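Local coordinates for protein putative 2,3,4,5-tetrahydropyridine-2-carboxylate N- succinyltransferase (Campylobacter jejuni, PDB 2RIJ) that probably catalyses the transfer of a succinyl group from succinyl-CoA to tetrahydrodipicolinate, an early step of lysine biosynthesis by the diaminopimelate pathway, at residues A[325-338]-A[369-381]. Residues are numbered along the deposited sequence; the frame is centred on the assembly and turned at random.
Sequences TKFLLKDAEELAKL and GAMIVALNKKAVK
Strands 326-329 and 371-375 pair in parallel, with Leu328 beside Ile372 and Leu329 beside Val373. Leu328 N donates to Met371 O almost straight (172°), and Lys330 N donates to Val373 O at 2.8 Å. Between them, Val373 N donates to Leu328 O.

The tight part is round Phe327. Its side chain runs alongside that of selenomethionine Met371, both pointing the same way, with Phe327 CE1 3.7 Å from Met371 CE. Bends at chi2 and chi3 (-64° and -75°) fold the Met371 chain back to the ring. Val373 CG1 packs on Phe327 CB and, in one of the two Leu329 conformers, on Leu329 CD1. Phe362 adds an edge-to-face ring to Phe327.

Past the strands, Asp331 OD2 takes two donors. Leu375 N makes a hydrogen bond to the anti side of Asp331 OD2 at 2.9 Å. Lys377 NZ forms a salt bridge with Asp331 OD2 at 3.0 Å, from above the carboxylate plane. Lys377 NZ also donates to Leu375 O, which links the Asp331 carboxylate to the end of strand 371-375. On the helix side, Leu338 CD1 packs on Leu375 CD1 at 3.5 Å.

The outer side is looser. Glu334 OE1 only brushes Val380 CG2, and Val380 is exposed and poorly ordered. On the Ile372 face, the Lys330 chain crosses Ile372 obliquely, at least in one conformer of Ile372.

Ile372 also touches Arg363, a predicted succinyl-CoA residue. This parallel pair belongs to the C-terminal extension that follows the left-handed beta-helix of hexapeptide-repeat acyltransferases.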
loop_
_atom_site.group_PDB
_atom_site.type_symbol
_atom_site.label_atom_id
_atom_site.label_comp_id
_atom_site.label_asym_id
_atom_site.label_seq_id
_atom_site.Cartn_x
_atom_site.Cartn_y
_atom_site.Cartn_z
ATOM N N THR A 325 -3.137 16.904 -5.455
ATOM C CA THR A 325 -2.372 15.743 -5.050
ATOM C C THR A 325 -1.969 15.827 -3.592
ATOM O O THR A 325 -1.500 16.870 -3.125
ATOM C CB THR A 325 -1.103 15.603 -5.906
ATOM O OG1 THR A 325 -1.454 15.833 -7.260
ATOM C CG2 THR A 325 -0.487 14.276 -5.754
ATOM N N LYS A 326 -2.128 14.719 -2.872
ATOM C CA LYS A 326 -1.653 14.635 -1.495
ATOM C C LYS A 326 -0.289 13.977 -1.433
ATOM O O LYS A 326 -0.020 13.012 -2.144
ATOM C CB LYS A 326 -2.639 13.865 -0.644
ATOM C CG LYS A 326 -3.986 14.567 -0.492
ATOM C CD LYS A 326 -4.988 13.621 0.165
ATOM C CE LYS A 326 -6.291 14.295 0.376
ATOM N NZ LYS A 326 -7.152 13.371 1.148
ATOM N N PHE A 327 0.553 14.510 -0.558
ATOM C CA PHE A 327 1.921 14.048 -0.337
ATOM C C PHE A 327 2.167 13.800 1.125
ATOM O O PHE A 327 1.722 14.580 1.983
ATOM C CB PHE A 327 2.954 15.103 -0.801
ATOM C CG PHE A 327 2.873 15.390 -2.270
ATOM C CD1 PHE A 327 3.561 14.593 -3.199
ATOM C CD2 PHE A 327 2.032 16.395 -2.752
ATOM C CE1 PHE A 327 3.444 14.843 -4.551
ATOM C CE2 PHE A 327 1.914 16.609 -4.113
ATOM C CZ PHE A 327 2.594 15.843 -4.995
ATOM N N LEU A 328 2.939 12.743 1.386
ATOM C CA LEU A 328 3.395 12.395 2.721
ATOM C C LEU A 328 4.716 13.108 2.932
ATOM O O LEU A 328 5.652 12.916 2.141
ATOM C CB LEU A 328 3.589 10.874 2.840
ATOM C CG LEU A 328 4.068 10.292 4.173
ATOM C CD1 LEU A 328 2.987 10.398 5.195
ATOM C CD2 LEU A 328 4.517 8.833 4.045
ATOM N N LEU A 329 4.777 13.926 3.977
ATOM C CA LEU A 329 5.960 14.720 4.270
ATOM C C LEU A 329 7.045 13.893 4.943
ATOM O O LEU A 329 6.771 13.179 5.902
ATOM C CB LEU A 329 5.604 15.883 5.201
ATOM C CG LEU A 329 6.795 16.766 5.604
ATOM C CD1 LEU A 329 7.123 17.606 4.400
ATOM C CD2 LEU A 329 6.481 17.629 6.822
ATOM N N LYS A 330 8.281 14.021 4.457
ATOM C CA LYS A 330 9.450 13.465 5.117
ATOM C C LYS A 330 10.442 14.571 5.329
ATOM O O LYS A 330 10.370 15.614 4.686
ATOM C CB LYS A 330 10.022 12.310 4.309
ATOM C CG LYS A 330 8.967 11.193 4.147
ATOM C CD LYS A 330 9.546 9.847 4.018
ATOM C CE LYS A 330 8.435 8.775 3.871
ATOM N NZ LYS A 330 7.567 8.607 5.098
ATOM N N ASP A 331 11.382 14.366 6.242
ATOM C CA ASP A 331 12.457 15.352 6.478
ATOM C C ASP A 331 11.944 16.683 6.997
ATOM O O ASP A 331 12.502 17.730 6.671
ATOM C CB ASP A 331 13.280 15.582 5.182
ATOM C CG ASP A 331 13.839 14.293 4.592
ATOM O OD1 ASP A 331 14.436 13.526 5.355
ATOM O OD2 ASP A 331 13.666 14.026 3.367
ATOM N N ALA A 332 10.937 16.649 7.866
ATOM C CA ALA A 332 10.286 17.895 8.329
ATOM C C ALA A 332 11.231 18.877 8.998
ATOM O O ALA A 332 11.150 20.083 8.769
ATOM C CB ALA A 332 9.125 17.580 9.233
ATOM N N GLU A 333 12.161 18.382 9.809
ATOM C CA GLU A 333 13.063 19.288 10.537
ATOM C C GLU A 333 13.995 20.055 9.615
ATOM O O GLU A 333 14.207 21.256 9.806
ATOM C CB GLU A 333 13.852 18.544 11.636
ATOM C CG GLU A 333 12.961 17.875 12.653
ATOM N N GLU A 334 14.526 19.378 8.603
ATOM C CA GLU A 334 15.411 20.021 7.644
ATOM C C GLU A 334 14.632 20.967 6.727
ATOM O O GLU A 334 15.128 22.051 6.382
ATOM C CB GLU A 334 16.157 18.966 6.802
ATOM C CG GLU A 334 17.282 18.231 7.537
ATOM C CD GLU A 334 18.349 19.187 8.099
ATOM O OE1 GLU A 334 19.034 19.909 7.321
ATOM O OE2 GLU A 334 18.499 19.215 9.343
ATOM N N LEU A 335 13.429 20.557 6.324
ATOM C CA LEU A 335 12.586 21.424 5.503
ATOM C C LEU A 335 12.169 22.688 6.285
ATOM O O LEU A 335 12.173 23.759 5.726
ATOM C CB LEU A 335 11.375 20.675 4.911
ATOM C CG LEU A 335 11.670 19.763 3.690
ATOM C CD1 LEU A 335 10.417 18.899 3.388
ATOM C CD2 LEU A 335 12.149 20.551 2.429
ATOM N N ALA A 336 11.855 22.553 7.569
ATOM C CA ALA A 336 11.618 23.729 8.454
ATOM C C ALA A 336 12.742 24.748 8.401
ATOM O O ALA A 336 12.500 25.955 8.341
ATOM C CB ALA A 336 11.396 23.269 9.862
ATOM N N LYS A 337 13.982 24.277 8.375
ATOM C CA LYS A 337 15.117 25.182 8.303
ATOM C C LYS A 337 15.157 25.995 7.029
ATOM O O LYS A 337 15.528 27.161 7.056
ATOM C CB LYS A 337 16.424 24.414 8.425
ATOM C CG LYS A 337 16.655 23.807 9.790
ATOM C CD LYS A 337 18.057 23.207 9.876
ATOM C CE LYS A 337 18.189 22.183 10.998
ATOM N NZ LYS A 337 19.591 21.635 11.064
ATOM N N LEU A 338 14.820 25.369 5.903
ATOM C CA LEU A 338 14.803 26.061 4.627
ATOM C C LEU A 338 13.536 26.938 4.503
ATOM O O LEU A 338 13.455 27.782 3.628
ATOM C CB LEU A 338 14.856 25.013 3.478
ATOM C CG LEU A 338 16.111 24.158 3.400
ATOM C CD1 LEU A 338 15.998 23.063 2.370
ATOM C CD2 LEU A 338 17.301 25.099 3.096
ATOM N N GLY A 369 3.995 2.734 -3.006
ATOM C CA GLY A 369 3.228 3.515 -3.944
ATOM C C GLY A 369 2.834 4.927 -3.483
ATOM O O GLY A 369 2.247 5.638 -4.268
ATOM N N ALA A 370 3.214 5.346 -2.272
ATOM C CA ALA A 370 2.842 6.668 -1.694
ATOM C C ALA A 370 3.559 7.822 -2.415
ATOM O O ALA A 370 4.753 7.733 -2.739
ATOM C CB ALA A 370 3.165 6.765 -0.204
HETATM N N MSE A 371 2.835 8.918 -2.611
HETATM C CA MSE A 371 3.461 10.157 -3.053
HETATM C C MSE A 371 4.118 10.836 -1.858
HETATM O O MSE A 371 3.492 11.032 -0.794
HETATM C CB MSE A 371 2.442 11.078 -3.718
HETATM C CG MSE A 371 1.817 10.514 -4.957
HETATM SE SE MSE A 371 3.135 10.267 -6.347
HETATM C CE MSE A 371 3.431 12.036 -6.928
ATOM N N ILE A 372 5.387 11.174 -2.031
ATOM C CA ILE A 372 6.178 11.802 -0.952
ATOM C C ILE A 372 6.635 13.209 -1.309
ATOM O O ILE A 372 6.971 13.495 -2.439
ATOM C CB ILE A 372 7.422 10.927 -0.573
ATOM C CG1 ILE A 372 6.976 9.703 0.233
ATOM C CG2 ILE A 372 8.504 11.743 0.211
ATOM C CD1 ILE A 372 7.967 8.558 0.189
ATOM N N VAL A 373 6.643 14.094 -0.319
ATOM C CA VAL A 373 7.384 15.333 -0.406
ATOM C C VAL A 373 8.496 15.258 0.670
ATOM O O VAL A 373 8.211 15.012 1.855
ATOM C CB VAL A 373 6.535 16.604 -0.306
ATOM C CG1 VAL A 373 5.727 16.699 1.052
ATOM C CG2 VAL A 373 7.439 17.818 -0.551
ATOM N N ALA A 374 9.746 15.392 0.242
ATOM C CA ALA A 374 10.928 15.187 1.098
ATOM C C ALA A 374 11.950 16.312 0.883
ATOM O O ALA A 374 11.695 17.246 0.116
ATOM C CB ALA A 374 11.549 13.822 0.825
ATOM N N LEU A 375 13.121 16.209 1.518
ATOM C CA LEU A 375 14.176 17.174 1.325
ATOM C C LEU A 375 14.987 16.852 0.071
ATOM O O LEU A 375 15.416 15.726 -0.143
ATOM C CB LEU A 375 15.126 17.212 2.547
ATOM C CG LEU A 375 16.377 18.080 2.475
ATOM C CD1 LEU A 375 16.039 19.566 2.603
ATOM C CD2 LEU A 375 17.430 17.588 3.517
ATOM N N ASN A 376 15.218 17.867 -0.736
ATOM C CA ASN A 376 16.241 17.790 -1.752
ATOM C C ASN A 376 17.583 17.860 -0.999
ATOM O O ASN A 376 17.955 18.910 -0.491
ATOM C CB ASN A 376 16.098 18.927 -2.739
ATOM C CG ASN A 376 17.284 19.021 -3.699
ATOM O OD1 ASN A 376 18.170 18.143 -3.691
ATOM N ND2 ASN A 376 17.336 20.093 -4.476
ATOM N N LYS A 377 18.286 16.742 -0.923
ATOM C CA LYS A 377 19.526 16.688 -0.142
ATOM C C LYS A 377 20.501 17.799 -0.540
ATOM O O LYS A 377 21.069 18.465 0.337
ATOM C CB LYS A 377 20.174 15.306 -0.245
ATOM C CG LYS A 377 19.226 14.109 0.064
ATOM C CD LYS A 377 18.485 14.194 1.414
ATOM C CE LYS A 377 17.374 13.090 1.560
ATOM N NZ LYS A 377 15.898 13.523 1.358
ATOM N N LYS A 378 20.648 18.059 -1.838
ATOM C CA LYS A 378 21.487 19.204 -2.299
ATOM C C LYS A 378 21.061 20.612 -1.797
ATOM O O LYS A 378 21.891 21.531 -1.799
ATOM C CB LYS A 378 21.601 19.268 -3.838
ATOM C CG LYS A 378 21.744 17.934 -4.582
ATOM C CD LYS A 378 22.586 16.916 -3.851
ATOM N N ALA A 379 19.802 20.795 -1.385
ATOM C CA ALA A 379 19.284 22.134 -1.008
ATOM C C ALA A 379 19.762 22.633 0.381
ATOM O O ALA A 379 19.824 23.859 0.620
ATOM C CB ALA A 379 17.764 22.167 -1.080
ATOM N N VAL A 380 20.063 21.698 1.290
ATOM C CA VAL A 380 20.667 22.050 2.584
ATOM C C VAL A 380 22.043 22.684 2.346
ATOM O O VAL A 380 22.329 23.765 2.874
ATOM C CB VAL A 380 20.822 20.832 3.520
ATOM C CG1 VAL A 380 21.629 21.210 4.772
ATOM C CG2 VAL A 380 19.463 20.306 3.908
ATOM N N LYS A 381 22.872 22.000 1.546
ATOM C CA LYS A 381 24.149 22.542 1.074
ATOM C C LYS A 381 23.955 23.450 -0.152
ATOM O O LYS A 381 23.557 24.620 -0.032
#